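Local coordinates for probable transcriptional regulator, LysR family protein (PDB 2QL3), which probably acts as a DNA-binding transcriptional regulator of the LysR family, represented here by its C-terminal substrate-binding domain, at residues Y25-T28 against R33-V36; V57-D62 against R199-F204. One frame throughout, in Å; residues are numbered along the deposited sequence.

Contact 1. Residues Y25-T28 against R33-V36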
# COMPACT_ATOMS: atom_id res chain seq x y z
N TYR A 25 -15.44 10.58 4.06
CA TYR A 25 -16.62 10.25 4.90
C TYR A 25 -17.28 11.51 5.42
O TYR A 25 -18.47 11.74 5.18
CB TYR A 25 -16.24 9.27 6.04
CG TYR A 25 -17.46 8.73 6.72
CD1 TYR A 25 -18.05 7.54 6.28
CD2 TYR A 25 -18.06 9.43 7.73
CE1 TYR A 25 -19.21 7.06 6.85
CE2 TYR A 25 -19.24 8.96 8.32
CZ TYR A 25 -19.79 7.77 7.87
OH TYR A 25 -20.93 7.28 8.45
N ALA A 26 -16.52 12.36 6.12
CA ALA A 26 -17.10 13.57 6.68
C ALA A 26 -17.72 14.47 5.59
O ALA A 26 -18.82 15.04 5.77
CB ALA A 26 -16.05 14.35 7.52
N PHE A 27 -17.03 14.61 4.45
CA PHE A 27 -17.54 15.50 3.39
C PHE A 27 -18.88 15.01 2.85
O PHE A 27 -19.87 15.79 2.78
CB PHE A 27 -16.46 15.76 2.29
CG PHE A 27 -16.94 16.67 1.16
CD1 PHE A 27 -17.06 18.04 1.36
CD2 PHE A 27 -17.30 16.14 -0.07
CE1 PHE A 27 -17.55 18.87 0.33
CE2 PHE A 27 -17.80 16.95 -1.08
CZ PHE A 27 -17.93 18.31 -0.88
N THR A 28 -18.94 13.72 2.52
CA THR A 28 -20.10 13.17 1.85
C THR A 28 -21.27 13.06 2.79
O THR A 28 -22.42 13.09 2.35
CB THR A 28 -19.82 11.81 1.13
OG1 THR A 28 -19.13 10.89 2.01
CG2 THR A 28 -19.02 12.07 -0.13
N ARG A 33 -25.52 15.19 -1.48
CA ARG A 33 -25.79 15.36 -2.88
C ARG A 33 -24.53 15.75 -3.67
O ARG A 33 -24.61 16.02 -4.87
CB ARG A 33 -26.88 16.43 -3.05
CG ARG A 33 -28.31 15.89 -3.01
CD ARG A 33 -29.39 16.94 -2.74
NE ARG A 33 -29.46 17.30 -1.32
CZ ARG A 33 -29.14 18.50 -0.82
NH1 ARG A 33 -29.23 18.69 0.50
NH2 ARG A 33 -28.75 19.51 -1.62
N ALA A 34 -23.37 15.82 -3.01
CA ALA A 34 -22.10 15.92 -3.72
C ALA A 34 -21.66 14.52 -4.04
O ALA A 34 -21.95 13.60 -3.25
CB ALA A 34 -21.04 16.60 -2.85
N SER A 35 -20.96 14.30 -5.14
CA SER A 35 -20.32 13.00 -5.33
C SER A 35 -18.81 13.11 -5.57
O SER A 35 -18.38 13.92 -6.41
CB SER A 35 -21.02 12.17 -6.42
OG SER A 35 -20.93 12.76 -7.69
N VAL A 36 -18.01 12.33 -4.85
CA VAL A 36 -16.56 12.39 -5.06
C VAL A 36 -15.97 11.40 -6.02
O VAL A 36 -16.24 10.19 -5.95
CB VAL A 36 -15.72 12.59 -3.77
CG1 VAL A 36 -16.51 12.39 -2.53
CG2 VAL A 36 -14.32 11.92 -3.83
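Phe27 and Thr28 of helix 20-30 pack on Ala34 and Val36 of strand 34-40 in a small apolar contact. It lies in a beta-alpha-beta unit made of strand 5-11, helix 20-30 and strand 34-40. Helix 20-30 runs on two residues past Thr28, and a two-residue turn then leads to Arg33. The CA atoms of Thr28 and Ala34 are 6.5 Å apart, and the two segments bury 176 Å² together. No hydrogen bond crosses between them.

Two separate touches carry the contact. CB of Phe27 points toward the strand, and with CG anti to the backbone N (chi1 179°) the ring continues out to Ala34. The outer ring atoms meet a single methyl: CE2 of Phe27 is 3.7 Å from CB of Ala34, and CZ of Phe27 is 4.1 Å from the same CB. The methyl approaches the ring at a slant. The second touch is methyl to methyl. CG2 of Thr28 lies 3.5 Å from CG1 of Val36, a short distance to be read with caution, and the side chains cross at about a right angle. The hydroxyl of Thr28 is engaged within its own helix, where OG1 is hydrogen-bonded to Leu24 O. That bond probably helps hold chi1, which leaves CG2 beside the backbone N and facing Val36.

Tyr133 of the second subunit packs on Thr28 and Val36, so the contact reaches the subunit interface. Strand 5-11 runs parallel beside strand 34-40, and the backbone of Ser35 bonds to Gly5 and Ile7. Ile7 also touches both Phe27 and Val36.

Contact 2. Residues V57-D62 against R199-F204; sequences VAIVYD and RAFIRF
Val57 meets helix 196-205 with both of its methyl branches, one on Phe201 and one on Ile202. Its chi1 of -60° sets CG1 beside the backbone N and places CG2 between N and the carbonyl carbon. CG2 of Val57 lies 3.8 Å from CD2 of Phe201 and 3.9 Å from CE2 of the same ring. It comes in at a slant to the ring plane. CG1 of Val57 takes the other partner, 3.9 Å from CD1 of Ile202. The CG1 atoms of Val57 and Ile202 are also close, at 4.0 Å, so the valine methyl rests against the outer two carbons of the isoleucine chain.

Phe201 reaches the strand because its CG is anti to the backbone N (chi1 -176°). Ile59 touches the same ring more lightly. CD1 of Ile59 ends at the ring edge, near the ring plane, 4.3 Å from CE2 of Phe201.

This is helix-on-sheet packing in a domain of the periplasmic-binding-protein type. The helix is the last one in the chain and packs on strand 57-61. The axes of strand 57-61 and of the helix segment 199-204 come within 10.4 Å and run in roughly the same direction. Strand 57-61 sits between strand 5-11, parallel to it, and strand 182-189, antiparallel to it. With an alanine in place of Val57 both branches are lost, which would probably open a gap beneath Phe201 and Ile202 and take one support from the ring.

Ile7 packs on both Val57 and Phe201, and Met23 of helix 20-30 on both Ile59 and Phe201. Ile202 also leans on Trp188 of strand 182-189.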
# COMPACT_ATOMS: atom_id res chain seq x y z
N VAL A 57 -9.20 19.15 -7.10
CA VAL A 57 -8.31 19.38 -5.97
C VAL A 57 -7.43 18.15 -5.78
O VAL A 57 -7.71 17.08 -6.32
CB VAL A 57 -9.07 19.72 -4.63
CG1 VAL A 57 -9.92 20.99 -4.78
CG2 VAL A 57 -9.95 18.57 -4.18
N ALA A 58 -6.33 18.35 -5.06
CA ALA A 58 -5.38 17.29 -4.72
C ALA A 58 -5.03 17.42 -3.23
O ALA A 58 -4.90 18.57 -2.69
CB ALA A 58 -4.12 17.45 -5.59
N ILE A 59 -4.90 16.29 -2.56
CA ILE A 59 -4.36 16.23 -1.22
C ILE A 59 -2.95 15.70 -1.37
O ILE A 59 -2.73 14.58 -1.82
CB ILE A 59 -5.14 15.27 -0.32
CG1 ILE A 59 -6.65 15.63 -0.31
CG2 ILE A 59 -4.54 15.23 1.08
CD1 ILE A 59 -6.97 17.02 0.13
N VAL A 60 -1.96 16.54 -1.02
CA VAL A 60 -0.56 16.20 -1.31
C VAL A 60 0.39 16.65 -0.21
O VAL A 60 0.05 17.52 0.59
CB VAL A 60 -0.05 16.83 -2.66
CG1 VAL A 60 -0.69 16.16 -3.82
CG2 VAL A 60 -0.30 18.34 -2.73
N TYR A 61 1.59 16.08 -0.18
CA TYR A 61 2.64 16.72 0.59
C TYR A 61 3.10 17.98 -0.12
O TYR A 61 3.28 18.00 -1.33
CB TYR A 61 3.85 15.82 0.80
CG TYR A 61 3.62 14.44 1.35
CD1 TYR A 61 3.24 14.24 2.68
CD2 TYR A 61 3.86 13.31 0.56
CE1 TYR A 61 3.11 12.96 3.21
CE2 TYR A 61 3.68 12.01 1.08
CZ TYR A 61 3.31 11.85 2.41
OH TYR A 61 3.15 10.58 2.94
N ASP A 62 3.36 19.04 0.64
CA ASP A 62 3.89 20.27 0.06
C ASP A 62 5.40 20.10 -0.05
O ASP A 62 6.16 20.62 0.78
CB ASP A 62 3.53 21.45 0.95
CG ASP A 62 3.92 22.81 0.38
OD1 ASP A 62 4.28 22.98 -0.82
OD2 ASP A 62 3.88 23.73 1.20
N ARG A 199 -15.02 24.42 -3.94
CA ARG A 199 -14.90 25.44 -2.92
C ARG A 199 -15.48 24.93 -1.57
O ARG A 199 -14.85 25.10 -0.51
CB ARG A 199 -15.62 26.69 -3.40
CG ARG A 199 -14.84 27.87 -3.13
CD ARG A 199 -15.08 28.87 -4.20
NE ARG A 199 -15.86 29.98 -3.67
CZ ARG A 199 -15.34 31.08 -3.11
NH1 ARG A 199 -14.02 31.24 -3.00
NH2 ARG A 199 -16.16 32.03 -2.67
N ALA A 200 -16.65 24.30 -1.61
CA ALA A 200 -17.23 23.72 -0.38
C ALA A 200 -16.29 22.70 0.23
O ALA A 200 -16.14 22.67 1.47
CB ALA A 200 -18.64 23.12 -0.60
N PHE A 201 -15.63 21.92 -0.64
CA PHE A 201 -14.66 20.90 -0.19
C PHE A 201 -13.44 21.51 0.55
O PHE A 201 -13.09 21.09 1.67
CB PHE A 201 -14.21 19.99 -1.33
CG PHE A 201 -13.31 18.90 -0.90
CD1 PHE A 201 -13.83 17.69 -0.51
CD2 PHE A 201 -11.91 19.05 -0.92
CE1 PHE A 201 -13.02 16.63 -0.12
CE2 PHE A 201 -11.09 17.99 -0.51
CZ PHE A 201 -11.68 16.77 -0.09
N ILE A 202 -12.82 22.50 -0.09
CA ILE A 202 -11.71 23.19 0.45
C ILE A 202 -12.06 23.84 1.81
O ILE A 202 -11.30 23.70 2.76
CB ILE A 202 -11.16 24.25 -0.55
CG1 ILE A 202 -10.63 23.55 -1.82
CG2 ILE A 202 -10.12 25.19 0.15
CD1 ILE A 202 -10.53 24.44 -3.13
N ARG A 203 -13.21 24.51 1.90
CA ARG A 203 -13.62 25.19 3.13
C ARG A 203 -13.90 24.13 4.22
O ARG A 203 -13.58 24.34 5.39
CB ARG A 203 -14.84 26.14 2.93
CG ARG A 203 -14.62 27.33 1.98
CD ARG A 203 -15.90 28.18 1.88
NE ARG A 203 -15.89 29.31 0.93
CZ ARG A 203 -17.00 29.89 0.44
NH1 ARG A 203 -18.20 29.42 0.79
NH2 ARG A 203 -16.94 30.93 -0.39
N PHE A 204 -14.48 23.00 3.81
CA PHE A 204 -14.89 21.97 4.74
C PHE A 204 -13.67 21.26 5.35
O PHE A 204 -13.63 21.04 6.57
CB PHE A 204 -15.90 21.00 4.09
CG PHE A 204 -16.34 19.86 5.04
CD1 PHE A 204 -17.41 20.03 5.90
CD2 PHE A 204 -15.67 18.66 5.05
CE1 PHE A 204 -17.83 18.99 6.79
CE2 PHE A 204 -16.05 17.62 5.92
CZ PHE A 204 -17.15 17.80 6.81

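How the contacts relate
Contact 1 closes early in the chain, before contact 2 opens; the latter joins strand 57-61 to helix 196-205 near the C-terminus. Their centres are 13 Å apart, and both reach the same mixed sheet. Strand 5-11 lies between strands 34-40 and 57-61 in that sheet, so the two contacts use strands on its two flanks. The helices also touch each other. The rings of Phe27 and Phe201 meet edge-to-face, and CE1 of Phe27 is 3.6 Å from CA of Phe201. Phe204 packs along the backbone of Ala26 and Phe27. Early and late parts of the chain thus share one hydrophobic layer in the substrate-binding domain.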